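Local coordinates for protein tricorn protease (Thermoplasma acidophilum, PDB 1K32) that is a serine protease that hydrolyses peptides, probably degrading the fragments released by the proteasome, with beta-propeller domains thought to gate substrate entry and product exit, at residues N19-G24 with N57-P62; G64-I69 with L82-G87; E301-L306 with T621-K626; I338-R343 with G379-M384. All coordinates share one frame; numbering follows the deposited sequence.

Contact 1: residues N19-G24 with N57-P62; sequences NPDIHG and NARFFP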
loop_
_atom_site.group_PDB
_atom_site.type_symbol
_atom_site.label_atom_id
_atom_site.label_comp_id
_atom_site.label_asym_id
_atom_site.label_seq_id
_atom_site.Cartn_x
_atom_site.Cartn_y
_atom_site.Cartn_z
ATOM N N ASN A 19 14.601 -2.493 68.009
ATOM C CA ASN A 19 13.323 -3.082 68.397
ATOM C C ASN A 19 13.400 -4.447 69.071
ATOM O O ASN A 19 13.138 -5.472 68.463
ATOM C CB ASN A 19 12.437 -3.129 67.149
ATOM C CG ASN A 19 12.280 -1.744 66.503
ATOM O OD1 ASN A 19 11.796 -1.610 65.380
ATOM N ND2 ASN A 19 12.685 -0.712 67.227
ATOM N N PRO A 20 13.727 -4.461 70.361
ATOM C CA PRO A 20 13.840 -5.719 71.090
ATOM C C PRO A 20 12.612 -6.083 71.916
ATOM O O PRO A 20 11.742 -5.259 72.160
ATOM C CB PRO A 20 15.034 -5.446 71.977
ATOM C CG PRO A 20 14.689 -4.034 72.461
ATOM C CD PRO A 20 14.231 -3.340 71.182
ATOM N N ASP A 21 12.575 -7.334 72.352
ATOM C CA ASP A 21 11.517 -7.839 73.215
ATOM C C ASP A 21 12.311 -8.721 74.167
ATOM O O ASP A 21 13.443 -9.091 73.871
ATOM C CB ASP A 21 10.491 -8.674 72.442
ATOM C CG ASP A 21 9.246 -9.011 73.286
ATOM O OD1 ASP A 21 8.355 -9.737 72.783
ATOM O OD2 ASP A 21 9.154 -8.549 74.449
ATOM N N ILE A 22 11.746 -9.056 75.312
ATOM C CA ILE A 22 12.492 -9.864 76.256
ATOM C C ILE A 22 11.603 -10.864 76.960
ATOM O O ILE A 22 10.431 -10.601 77.191
ATOM C CB ILE A 22 13.175 -8.969 77.311
ATOM C CG1 ILE A 22 13.965 -9.831 78.299
ATOM C CG2 ILE A 22 12.123 -8.138 78.035
ATOM C CD1 ILE A 22 14.839 -9.040 79.242
ATOM N N HIS A 23 12.177 -12.020 77.275
ATOM C CA HIS A 23 11.474 -13.080 77.995
ATOM C C HIS A 23 12.521 -13.815 78.815
ATOM O O HIS A 23 13.331 -14.564 78.273
ATOM C CB HIS A 23 10.791 -14.060 77.044
ATOM C CG HIS A 23 9.899 -15.041 77.740
ATOM N ND1 HIS A 23 8.614 -14.732 78.130
ATOM C CD2 HIS A 23 10.128 -16.305 78.173
ATOM C CE1 HIS A 23 8.091 -15.760 78.775
ATOM N NE2 HIS A 23 8.990 -16.727 78.814
ATOM N N GLY A 24 12.507 -13.584 80.122
ATOM C CA GLY A 24 13.478 -14.221 80.996
ATOM C C GLY A 24 14.890 -13.764 80.674
ATOM O O GLY A 24 15.216 -12.583 80.786
ATOM N N ASN A 57 9.367 -5.545 63.865
ATOM C CA ASN A 57 8.793 -5.857 65.170
ATOM C C ASN A 57 8.684 -7.366 65.365
ATOM O O ASN A 57 8.432 -8.100 64.421
ATOM C CB ASN A 57 7.411 -5.215 65.317
ATOM C CG ASN A 57 6.930 -5.184 66.766
ATOM O OD1 ASN A 57 7.732 -5.055 67.678
ATOM N ND2 ASN A 57 5.610 -5.287 66.978
ATOM N N ALA A 58 8.896 -7.815 66.598
ATOM C CA ALA A 58 8.827 -9.240 66.943
ATOM C C ALA A 58 8.439 -9.307 68.409
ATOM O O ALA A 58 9.077 -8.666 69.246
ATOM C CB ALA A 58 10.176 -9.916 66.729
ATOM N N ARG A 59 7.395 -10.080 68.703
ATOM C CA ARG A 59 6.880 -10.208 70.059
ATOM C C ARG A 59 6.764 -11.647 70.530
ATOM O O ARG A 59 6.161 -12.480 69.849
ATOM C CB ARG A 59 5.489 -9.561 70.153
ATOM C CG ARG A 59 5.465 -8.034 70.030
ATOM C CD ARG A 59 6.151 -7.394 71.237
ATOM N NE ARG A 59 5.449 -7.700 72.477
ATOM C CZ ARG A 59 4.281 -7.170 72.828
ATOM N NH1 ARG A 59 3.713 -7.509 73.976
ATOM N NH2 ARG A 59 3.685 -6.289 72.038
ATOM N N PHE A 60 7.328 -11.925 71.703
ATOM C CA PHE A 60 7.252 -13.251 72.318
ATOM C C PHE A 60 5.807 -13.488 72.752
ATOM O O PHE A 60 5.158 -12.577 73.253
ATOM C CB PHE A 60 8.080 -13.336 73.612
ATOM C CG PHE A 60 9.559 -13.566 73.418
ATOM C CD1 PHE A 60 10.476 -12.559 73.708
ATOM C CD2 PHE A 60 10.041 -14.808 73.031
ATOM C CE1 PHE A 60 11.854 -12.794 73.623
ATOM C CE2 PHE A 60 11.414 -15.056 72.939
ATOM C CZ PHE A 60 12.321 -14.048 73.238
ATOM N N PHE A 61 5.302 -14.701 72.571
ATOM C CA PHE A 61 3.969 -14.995 73.067
ATOM C C PHE A 61 4.201 -15.106 74.575
ATOM O O PHE A 61 5.335 -15.314 75.013
ATOM C CB PHE A 61 3.439 -16.323 72.513
ATOM C CG PHE A 61 2.672 -16.178 71.237
ATOM C CD1 PHE A 61 3.317 -15.843 70.051
ATOM C CD2 PHE A 61 1.294 -16.373 71.218
ATOM C CE1 PHE A 61 2.594 -15.704 68.861
ATOM C CE2 PHE A 61 0.567 -16.237 70.036
ATOM C CZ PHE A 61 1.220 -15.904 68.859
ATOM N N PRO A 62 3.140 -14.970 75.383
ATOM C CA PRO A 62 3.228 -15.047 76.847
ATOM C C PRO A 62 4.126 -16.131 77.466
ATOM O O PRO A 62 4.833 -15.864 78.438
ATOM C CB PRO A 62 1.760 -15.187 77.274
ATOM C CG PRO A 62 1.091 -15.765 76.050
ATOM C CD PRO A 62 1.732 -14.958 74.960
HETATM O O HOH W 1 10.343 -6.255 69.062
#
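Asp21 reaches from strand 18-23 to strand 54-60 with one carboxylate oxygen. Its CG stands anti to the backbone N (chi1 -170°), and this carries OD1 to the backbone N of Phe60, 2.6 Å away in a nearly straight bond. Arg59 folds back through bends at chi2 and chi3 until NE lies 3.6 Å from the same Asp21 OD1; the oxygen sits at the edge of the guanidinium, in its plane, and completes a salt bridge. The other oxygen, OD2, takes the backbone N of Ile22 at 2.8 Å from above the carboxylate plane. The strands are the innermost ones of the first two blades of the six-bladed N-terminal propeller, running almost parallel with axes 6.7 Å apart, so side chains rather than sheet pairing join them. With alanine at Asp21, the Phe60 N-H would probably lose its acceptor and the Arg59 guanidinium its nearby negative charge. Farther along, His23 lays CB over the middle of the Phe60 ring, a CH-pi contact 3.7 Å from the CB to the ring centroid. At the other end water 1 can bridge the blades, 3.0 Å from Asn19 O and 2.7 Å from Ala58 O.

Contact 2: residues G64-I69 with L82-G87; sequences GRKIAI and LYFYNG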
loop_
_atom_site.group_PDB
_atom_site.type_symbol
_atom_site.label_atom_id
_atom_site.label_comp_id
_atom_site.label_asym_id
_atom_site.label_seq_id
_atom_site.Cartn_x
_atom_site.Cartn_y
_atom_site.Cartn_z
ATOM N N GLY A 64 6.650 -17.489 76.027
ATOM C CA GLY A 64 7.962 -17.413 75.409
ATOM C C GLY A 64 8.298 -18.553 74.460
ATOM O O GLY A 64 9.468 -18.791 74.173
ATOM N N ARG A 65 7.281 -19.253 73.965
ATOM C CA ARG A 65 7.488 -20.380 73.055
ATOM C C ARG A 65 7.419 -19.960 71.578
ATOM O O ARG A 65 8.265 -20.335 70.764
ATOM C CB ARG A 65 6.432 -21.456 73.319
ATOM C CG ARG A 65 6.304 -21.890 74.783
ATOM C CD ARG A 65 7.079 -23.160 75.076
ATOM N NE ARG A 65 6.585 -24.294 74.299
ATOM C CZ ARG A 65 7.217 -25.458 74.202
ATOM N NH1 ARG A 65 6.704 -26.439 73.471
ATOM N NH2 ARG A 65 8.367 -25.639 74.838
ATOM N N LYS A 66 6.393 -19.199 71.234
ATOM C CA LYS A 66 6.217 -18.741 69.865
ATOM C C LYS A 66 6.520 -17.239 69.780
ATOM O O LYS A 66 6.488 -16.522 70.787
ATOM C CB LYS A 66 4.778 -19.009 69.410
ATOM C CG LYS A 66 4.549 -18.799 67.916
ATOM C CD LYS A 66 3.072 -18.854 67.553
ATOM C CE LYS A 66 2.474 -20.208 67.818
ATOM N NZ LYS A 66 1.018 -20.210 67.502
ATOM N N ILE A 67 6.824 -16.771 68.575
ATOM C CA ILE A 67 7.116 -15.360 68.364
ATOM C C ILE A 67 6.289 -14.816 67.203
ATOM O O ILE A 67 6.279 -15.392 66.112
ATOM C CB ILE A 67 8.620 -15.141 68.062
ATOM C CG1 ILE A 67 9.465 -15.590 69.259
ATOM C CG2 ILE A 67 8.883 -13.670 67.729
ATOM C CD1 ILE A 67 10.948 -15.578 68.980
ATOM N N ALA A 68 5.591 -13.712 67.444
ATOM C CA ALA A 68 4.785 -13.085 66.401
ATOM C C ALA A 68 5.689 -12.069 65.699
ATOM O O ALA A 68 6.402 -11.298 66.352
ATOM C CB ALA A 68 3.574 -12.412 67.010
ATOM N N ILE A 69 5.661 -12.063 64.372
ATOM C CA ILE A 69 6.546 -11.189 63.610
ATOM C C ILE A 69 5.889 -10.331 62.531
ATOM O O ILE A 69 5.031 -10.812 61.778
ATOM C CB ILE A 69 7.641 -12.039 62.919
ATOM C CG1 ILE A 69 8.382 -12.884 63.960
ATOM C CG2 ILE A 69 8.605 -11.135 62.166
ATOM C CD1 ILE A 69 9.331 -13.918 63.361
ATOM N N LEU A 82 1.778 -10.424 58.966
ATOM C CA LEU A 82 2.388 -11.073 60.116
ATOM C C LEU A 82 2.663 -12.573 59.979
ATOM O O LEU A 82 1.949 -13.286 59.258
ATOM C CB LEU A 82 1.517 -10.827 61.346
ATOM C CG LEU A 82 1.015 -9.392 61.561
ATOM C CD1 LEU A 82 0.099 -9.383 62.776
ATOM C CD2 LEU A 82 2.182 -8.395 61.746
ATOM N N TYR A 83 3.707 -13.028 60.686
ATOM C CA TYR A 83 4.130 -14.426 60.716
ATOM C C TYR A 83 4.322 -14.885 62.158
ATOM O O TYR A 83 4.446 -14.070 63.085
ATOM C CB TYR A 83 5.478 -14.638 60.025
ATOM C CG TYR A 83 5.474 -14.605 58.518
ATOM C CD1 TYR A 83 5.218 -13.415 57.821
ATOM C CD2 TYR A 83 5.741 -15.760 57.784
ATOM C CE1 TYR A 83 5.227 -13.386 56.425
ATOM C CE2 TYR A 83 5.753 -15.738 56.393
ATOM C CZ TYR A 83 5.492 -14.550 55.721
ATOM O OH TYR A 83 5.464 -14.542 54.348
ATOM N N PHE A 84 4.365 -16.202 62.322
ATOM C CA PHE A 84 4.602 -16.825 63.613
ATOM C C PHE A 84 5.898 -17.601 63.455
ATOM O O PHE A 84 6.121 -18.241 62.421
ATOM C CB PHE A 84 3.504 -17.833 63.976
ATOM C CG PHE A 84 2.251 -17.218 64.532
ATOM C CD1 PHE A 84 1.132 -18.016 64.790
ATOM C CD2 PHE A 84 2.174 -15.850 64.790
ATOM C CE1 PHE A 84 -0.046 -17.459 65.296
ATOM C CE2 PHE A 84 1.007 -15.284 65.293
ATOM C CZ PHE A 84 -0.109 -16.088 65.547
ATOM N N TYR A 85 6.764 -17.514 64.453
ATOM C CA TYR A 85 7.994 -18.292 64.433
ATOM C C TYR A 85 7.932 -19.217 65.643
ATOM O O TYR A 85 7.652 -18.786 66.759
ATOM C CB TYR A 85 9.246 -17.420 64.533
ATOM C CG TYR A 85 10.499 -18.253 64.677
ATOM C CD1 TYR A 85 10.938 -19.065 63.637
ATOM C CD2 TYR A 85 11.214 -18.278 65.874
ATOM C CE1 TYR A 85 12.061 -19.890 63.783
ATOM C CE2 TYR A 85 12.339 -19.102 66.034
ATOM C CZ TYR A 85 12.752 -19.902 64.983
ATOM O OH TYR A 85 13.847 -20.721 65.122
ATOM N N ASN A 86 8.177 -20.495 65.421
ATOM C CA ASN A 86 8.135 -21.446 66.517
ATOM C C ASN A 86 9.535 -22.001 66.738
ATOM O O ASN A 86 10.020 -22.814 65.947
ATOM C CB ASN A 86 7.163 -22.581 66.188
ATOM C CG ASN A 86 6.832 -23.422 67.396
ATOM O OD1 ASN A 86 7.667 -23.601 68.284
ATOM N ND2 ASN A 86 5.616 -23.955 67.435
ATOM N N GLY A 87 10.180 -21.550 67.807
ATOM C CA GLY A 87 11.521 -22.008 68.111
ATOM C C GLY A 87 11.618 -23.489 68.430
ATOM O O GLY A 87 12.696 -24.069 68.379
#
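Lys66 meets Phe84 through an extended start and a late bend: its CG lies anti to the backbone N, and the turn at chi3 (-64°) brings the end of the chain back across Phe84 at a slant. CD comes obliquely to within 3.5 Å of Phe84 CD1, and Lys66 NZ lies equally near that ring carbon. Tyr85 CG, also anti to its own backbone N (chi1 173°), points the same way as the branches of Ile67 and Ile69 beside it. Ile67 CD1 touches the ring edge, 4.1 Å from Tyr85 CD2, while Ile69 CD1 packs 3.7 Å from Tyr85 CB. These residues lie on the antiparallel hairpin formed by the second and third strands of a propeller blade, with Ile67, Ile69, Tyr83 and Tyr85 on one face and Lys66, Ala68 and Phe84 on the other. Ile67 and Tyr85 form a hydrogen-bonded pair, N to O at 2.8 Å from Ile67 to Tyr85 and 2.7 Å in return. Ile69 and Tyr83 repeat the exchange, the Ile69 N-H tilted 23° from the carbonyl plane of Tyr83. Phe61 from the preceding strand's end covers the Lys66 face, cation-pi with Lys66 and edge-to-face with the Phe84 ring.

Contact 3: residues E301-L306 with T621-K626; sequences EDFSPL and TVMVRK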
loop_
_atom_site.group_PDB
_atom_site.type_symbol
_atom_site.label_atom_id
_atom_site.label_comp_id
_atom_site.label_asym_id
_atom_site.label_seq_id
_atom_site.Cartn_x
_atom_site.Cartn_y
_atom_site.Cartn_z
ATOM N N GLU A 301 17.950 8.464 35.481
ATOM C CA GLU A 301 17.591 9.874 35.519
ATOM C C GLU A 301 18.226 10.463 34.256
ATOM O O GLU A 301 18.921 9.776 33.509
ATOM C CB GLU A 301 18.219 10.566 36.745
ATOM C CG GLU A 301 17.991 9.868 38.078
ATOM C CD GLU A 301 18.814 10.451 39.223
ATOM O OE1 GLU A 301 20.047 10.225 39.266
ATOM O OE2 GLU A 301 18.225 11.138 40.091
ATOM N N ASP A 302 17.951 11.728 34.008
ATOM C CA ASP A 302 18.559 12.455 32.903
ATOM C C ASP A 302 19.158 11.597 31.771
ATOM O O ASP A 302 20.272 11.094 31.907
ATOM C CB ASP A 302 19.659 13.331 33.511
ATOM C CG ASP A 302 20.115 14.433 32.591
ATOM O OD1 ASP A 302 21.164 15.050 32.884
ATOM O OD2 ASP A 302 19.420 14.689 31.586
ATOM N N PHE A 303 18.425 11.413 30.672
ATOM C CA PHE A 303 18.948 10.671 29.521
ATOM C C PHE A 303 19.115 11.726 28.428
ATOM O O PHE A 303 18.251 12.571 28.255
ATOM C CB PHE A 303 17.983 9.562 29.088
ATOM C CG PHE A 303 16.645 10.053 28.630
ATOM C CD1 PHE A 303 16.435 10.406 27.302
ATOM C CD2 PHE A 303 15.588 10.160 29.530
ATOM C CE1 PHE A 303 15.189 10.858 26.877
ATOM C CE2 PHE A 303 14.339 10.610 29.116
ATOM C CZ PHE A 303 14.138 10.960 27.787
ATOM N N SER A 304 20.225 11.699 27.702
ATOM C CA SER A 304 20.453 12.727 26.687
ATOM C C SER A 304 21.230 12.251 25.451
ATOM O O SER A 304 22.089 11.383 25.541
ATOM C CB SER A 304 21.197 13.894 27.351
ATOM O OG SER A 304 20.991 15.114 26.668
ATOM N N PRO A 305 20.934 12.820 24.275
ATOM C CA PRO A 305 21.641 12.416 23.054
ATOM C C PRO A 305 22.987 13.108 22.884
ATOM O O PRO A 305 23.138 14.283 23.214
ATOM C CB PRO A 305 20.669 12.802 21.952
ATOM C CG PRO A 305 20.057 14.053 22.500
ATOM C CD PRO A 305 19.786 13.685 23.946
ATOM N N LEU A 306 23.960 12.360 22.377
ATOM C CA LEU A 306 25.303 12.875 22.126
ATOM C C LEU A 306 25.583 12.688 20.640
ATOM O O LEU A 306 24.804 12.044 19.935
ATOM C CB LEU A 306 26.345 12.093 22.935
ATOM C CG LEU A 306 26.191 12.044 24.459
ATOM C CD1 LEU A 306 27.293 11.172 25.051
ATOM C CD2 LEU A 306 26.243 13.454 25.040
ATOM N N THR A 621 18.320 14.414 15.912
ATOM C CA THR A 621 17.879 13.261 16.679
ATOM C C THR A 621 16.955 13.592 17.842
ATOM O O THR A 621 17.143 14.580 18.541
ATOM C CB THR A 621 19.080 12.486 17.224
ATOM O OG1 THR A 621 19.996 12.229 16.152
ATOM C CG2 THR A 621 18.625 11.151 17.829
ATOM N N VAL A 622 15.960 12.737 18.043
ATOM C CA VAL A 622 14.995 12.906 19.121
ATOM C C VAL A 622 15.044 11.702 20.060
ATOM O O VAL A 622 15.079 10.559 19.615
ATOM C CB VAL A 622 13.551 13.005 18.574
ATOM C CG1 VAL A 622 12.575 13.260 19.718
ATOM C CG2 VAL A 622 13.461 14.102 17.534
ATOM N N MET A 623 15.072 11.969 21.359
ATOM C CA MET A 623 15.058 10.900 22.346
ATOM C C MET A 623 13.777 11.095 23.143
ATOM O O MET A 623 13.429 12.220 23.502
ATOM C CB MET A 623 16.256 10.989 23.291
ATOM C CG MET A 623 17.588 10.609 22.671
ATOM S SD MET A 623 18.799 10.322 23.964
ATOM C CE MET A 623 18.258 8.729 24.552
ATOM N N VAL A 624 13.064 10.010 23.402
ATOM C CA VAL A 624 11.837 10.126 24.172
ATOM C C VAL A 624 11.704 8.999 25.169
ATOM O O VAL A 624 12.347 7.955 25.048
ATOM C CB VAL A 624 10.568 10.094 23.274
ATOM C CG1 VAL A 624 10.574 11.260 22.298
ATOM C CG2 VAL A 624 10.481 8.763 22.535
ATOM N N ARG A 625 10.865 9.243 26.165
ATOM C CA ARG A 625 10.531 8.264 27.180
ATOM C C ARG A 625 9.047 8.053 26.870
ATOM O O ARG A 625 8.322 9.018 26.606
ATOM C CB ARG A 625 10.701 8.860 28.579
ATOM C CG ARG A 625 10.017 8.078 29.691
ATOM C CD ARG A 625 10.872 6.963 30.232
ATOM N NE ARG A 625 12.064 7.472 30.905
ATOM C CZ ARG A 625 13.010 6.696 31.423
ATOM N NH1 ARG A 625 14.068 7.240 32.013
ATOM N NH2 ARG A 625 12.891 5.377 31.352
ATOM N N LYS A 626 8.604 6.802 26.851
ATOM C CA LYS A 626 7.205 6.528 26.577
ATOM C C LYS A 626 6.509 6.044 27.840
ATOM O O LYS A 626 7.150 5.845 28.871
ATOM C CB LYS A 626 7.069 5.502 25.448
ATOM C CG LYS A 626 7.610 6.017 24.126
ATOM C CD LYS A 626 7.219 5.147 22.949
ATOM C CE LYS A 626 7.804 5.716 21.660
ATOM N NZ LYS A 626 7.298 5.034 20.456
#
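This is a buried contact, side chains packing on each other and on the facing backbone, between the first and last blades of the seven-bladed propeller, where its ring closes. Phe303 on the inner strand 300-305 fills the gap toward strand 621-626. Its CG sits between the backbone N and the carbonyl carbon, a crowded position (chi1 62°) that aims the ring at the other strand. Met623 runs alongside it from the facing strand, pointing the other way: CB meets the ring edge in plane, 3.7 Å from Phe303 CE1, and CE turns back at chi3 to lie 3.7 Å from Phe303 CD1. The sulfur stands beside the ring edge, a Met-aromatic contact with SD 5.5 Å from the Phe303 centroid. Each blade is built from consecutive strands, so packing of this kind replaces the strand exchange that closes many propellers. Met623 SD also touches Pro305, 3.5 Å from its CD. Beyond the ring lies Arg625, its CB 4.1 Å from Phe303 CE2 and its guanidinium nearly perpendicular to the ring plane; Gly629 O holds the NH2 end. Replacing Phe303 by alanine would probably open a gap beside Met623 and let its methyl group turn more freely.

Contact 4: residues I338-R343 with G379-M384; sequences IRYVRR and GNVFAM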
loop_
_atom_site.group_PDB
_atom_site.type_symbol
_atom_site.label_atom_id
_atom_site.label_comp_id
_atom_site.label_asym_id
_atom_site.label_seq_id
_atom_site.Cartn_x
_atom_site.Cartn_y
_atom_site.Cartn_z
ATOM N N ILE A 338 26.732 12.675 40.309
ATOM C CA ILE A 338 26.809 13.429 39.084
ATOM C C ILE A 338 25.305 13.689 38.968
ATOM O O ILE A 338 24.507 12.749 38.984
ATOM C CB ILE A 338 27.320 12.550 37.918
ATOM C CG1 ILE A 338 28.829 12.314 38.075
ATOM C CG2 ILE A 338 27.008 13.199 36.585
ATOM C CD1 ILE A 338 29.466 11.547 36.916
ATOM N N ARG A 339 24.907 14.954 38.906
ATOM C CA ARG A 339 23.492 15.290 38.831
ATOM C C ARG A 339 22.958 15.441 37.410
ATOM O O ARG A 339 21.834 15.031 37.125
ATOM C CB ARG A 339 23.208 16.581 39.613
ATOM C CG ARG A 339 23.462 16.492 41.116
ATOM C CD ARG A 339 23.011 17.770 41.821
ATOM N NE ARG A 339 23.398 17.801 43.230
ATOM C CZ ARG A 339 22.925 16.982 44.167
ATOM N NH1 ARG A 339 23.353 17.101 45.421
ATOM N NH2 ARG A 339 22.026 16.050 43.860
ATOM N N TYR A 340 23.745 16.055 36.532
ATOM C CA TYR A 340 23.333 16.248 35.143
ATOM C C TYR A 340 24.523 16.056 34.216
ATOM O O TYR A 340 25.680 16.196 34.626
ATOM C CB TYR A 340 22.745 17.653 34.915
ATOM C CG TYR A 340 21.662 18.050 35.894
ATOM C CD1 TYR A 340 21.976 18.756 37.053
ATOM C CD2 TYR A 340 20.328 17.683 35.685
ATOM C CE1 TYR A 340 20.997 19.088 37.979
ATOM C CE2 TYR A 340 19.345 18.009 36.610
ATOM C CZ TYR A 340 19.690 18.712 37.752
ATOM O OH TYR A 340 18.737 19.045 38.675
ATOM N N VAL A 341 24.218 15.725 32.964
ATOM C CA VAL A 341 25.215 15.502 31.927
ATOM C C VAL A 341 24.625 16.024 30.614
ATOM O O VAL A 341 23.481 15.729 30.269
ATOM C CB VAL A 341 25.564 13.998 31.799
ATOM C CG1 VAL A 341 26.603 13.789 30.713
ATOM C CG2 VAL A 341 26.097 13.472 33.118
ATOM N N ARG A 342 25.418 16.804 29.889
ATOM C CA ARG A 342 24.969 17.397 28.640
ATOM C C ARG A 342 26.082 17.400 27.599
ATOM O O ARG A 342 27.261 17.503 27.935
ATOM C CB ARG A 342 24.522 18.835 28.913
ATOM C CG ARG A 342 23.243 19.255 28.224
ATOM C CD ARG A 342 22.046 18.449 28.716
ATOM N NE ARG A 342 21.531 18.891 30.012
ATOM C CZ ARG A 342 20.719 18.155 30.768
ATOM N NH1 ARG A 342 20.278 18.614 31.934
ATOM N NH2 ARG A 342 20.356 16.944 30.359
ATOM N N ARG A 343 25.698 17.279 26.333
ATOM C CA ARG A 343 26.647 17.304 25.227
ATOM C C ARG A 343 27.459 18.600 25.312
ATOM O O ARG A 343 26.894 19.684 25.449
ATOM C CB ARG A 343 25.873 17.226 23.908
ATOM C CG ARG A 343 26.454 18.011 22.732
ATOM C CD ARG A 343 27.709 17.373 22.188
ATOM N NE ARG A 343 27.967 17.744 20.793
ATOM C CZ ARG A 343 28.254 18.972 20.368
ATOM N NH1 ARG A 343 28.472 19.186 19.080
ATOM N NH2 ARG A 343 28.326 19.985 21.219
ATOM N N GLY A 379 26.154 26.460 43.930
ATOM C CA GLY A 379 24.990 26.345 44.789
ATOM C C GLY A 379 24.302 25.025 44.495
ATOM O O GLY A 379 24.960 24.044 44.138
ATOM N N ASN A 380 22.984 24.984 44.658
ATOM C CA ASN A 380 22.229 23.771 44.370
ATOM C C ASN A 380 21.599 23.979 42.984
ATOM O O ASN A 380 20.613 24.701 42.821
ATOM C CB ASN A 380 21.157 23.526 45.447
ATOM C CG ASN A 380 21.743 23.431 46.862
ATOM O OD1 ASN A 380 22.781 22.808 47.079
ATOM N ND2 ASN A 380 21.062 24.038 47.828
ATOM N N VAL A 381 22.211 23.349 41.989
ATOM C CA VAL A 381 21.800 23.447 40.589
ATOM C C VAL A 381 20.623 22.538 40.226
ATOM O O VAL A 381 20.571 21.371 40.631
ATOM C CB VAL A 381 23.009 23.119 39.673
ATOM C CG1 VAL A 381 22.591 23.120 38.200
ATOM C CG2 VAL A 381 24.130 24.151 39.913
ATOM N N PHE A 382 19.672 23.077 39.474
ATOM C CA PHE A 382 18.515 22.288 39.054
ATOM C C PHE A 382 18.302 22.252 37.550
ATOM O O PHE A 382 17.347 21.637 37.071
ATOM C CB PHE A 382 17.247 22.780 39.753
ATOM C CG PHE A 382 17.177 22.378 41.194
ATOM C CD1 PHE A 382 17.823 23.127 42.172
ATOM C CD2 PHE A 382 16.537 21.200 41.565
ATOM C CE1 PHE A 382 17.839 22.713 43.496
ATOM C CE2 PHE A 382 16.549 20.776 42.885
ATOM C CZ PHE A 382 17.206 21.538 43.856
ATOM N N ALA A 383 19.199 22.897 36.811
ATOM C CA ALA A 383 19.124 22.929 35.353
ATOM C C ALA A 383 20.477 23.322 34.771
ATOM O O ALA A 383 21.173 24.182 35.312
ATOM C CB ALA A 383 18.043 23.928 34.885
ATOM N N MET A 384 20.845 22.689 33.665
ATOM C CA MET A 384 22.110 22.997 33.015
ATOM C C MET A 384 22.046 22.727 31.513
ATOM O O MET A 384 21.476 21.737 31.069
ATOM C CB MET A 384 23.240 22.189 33.648
ATOM C CG MET A 384 24.625 22.581 33.174
ATOM S SD MET A 384 25.142 21.604 31.771
ATOM C CE MET A 384 25.969 20.241 32.585
HETATM O O HOH W 2 18.837 18.513 41.287
#
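Arg342 and Met384 make the main polar link between these two strands. Arg342 NE donates to Met384 O at 3.0 Å with an N-H...O angle of 155°; the oxygen lies at the edge of the guanidinium, close to its plane, although the donor is tilted 29° from the carbonyl plane. NH1 adds a weak second bond to the same oxygen. Bends at chi2 and chi3 turn the arginine back toward Met384, whose sulfur packs 4.0 Å from Arg342 CB. Tyr340 makes the other half of the contact. Its CE1 edge faces Val381 O at 3.5 Å, and its OH reaches the backbone of Phe382, 3.3 Å from the CA. Water 2 sits 2.7 Å from Tyr340 OH and also gives a weak bond to Val381 O.

Around this shell, the strands prove to be the innermost ones of the second and third blades of the seven-bladed propeller, nearly parallel and with axes 7.9 Å apart. The NH2 of Arg342 is salt-bridged to Asp302 of the preceding blade, which fixes the far side of the guanidinium, and Asp359 accepts the backbone N of Val381. Arg972, from the peptidase family S41 region, bonds Val381 O and makes a cation-pi contact with Phe382. Asp302 also pairs with Arg614, so two arginines would be expected to favour its ionised form. One guanidinium thus spends its charge on a carboxylate of one neighbouring blade and its NE proton on a backbone carbonyl of the other.

Overall arrangement
Following the chain from the N terminus, contact 1 closes first, joining the opening blade of the six-bladed propeller to the next. Contact 2 follows in series as a short hairpin within that second blade; strands 54-60 and 66-73 are sheet neighbours, so the two contacts touch directly, with centres 9 Å apart. The chain then completes this propeller before contact 3 opens at 301-306. Contact 3 closes the ring of the seven-bladed propeller, joining its first blade to its last, and contact 4, between its second and third blades, is nested inside that long loop. Asp302 joins these two through Arg342. The centres of contacts 1 and 3 lie about 52 Å apart.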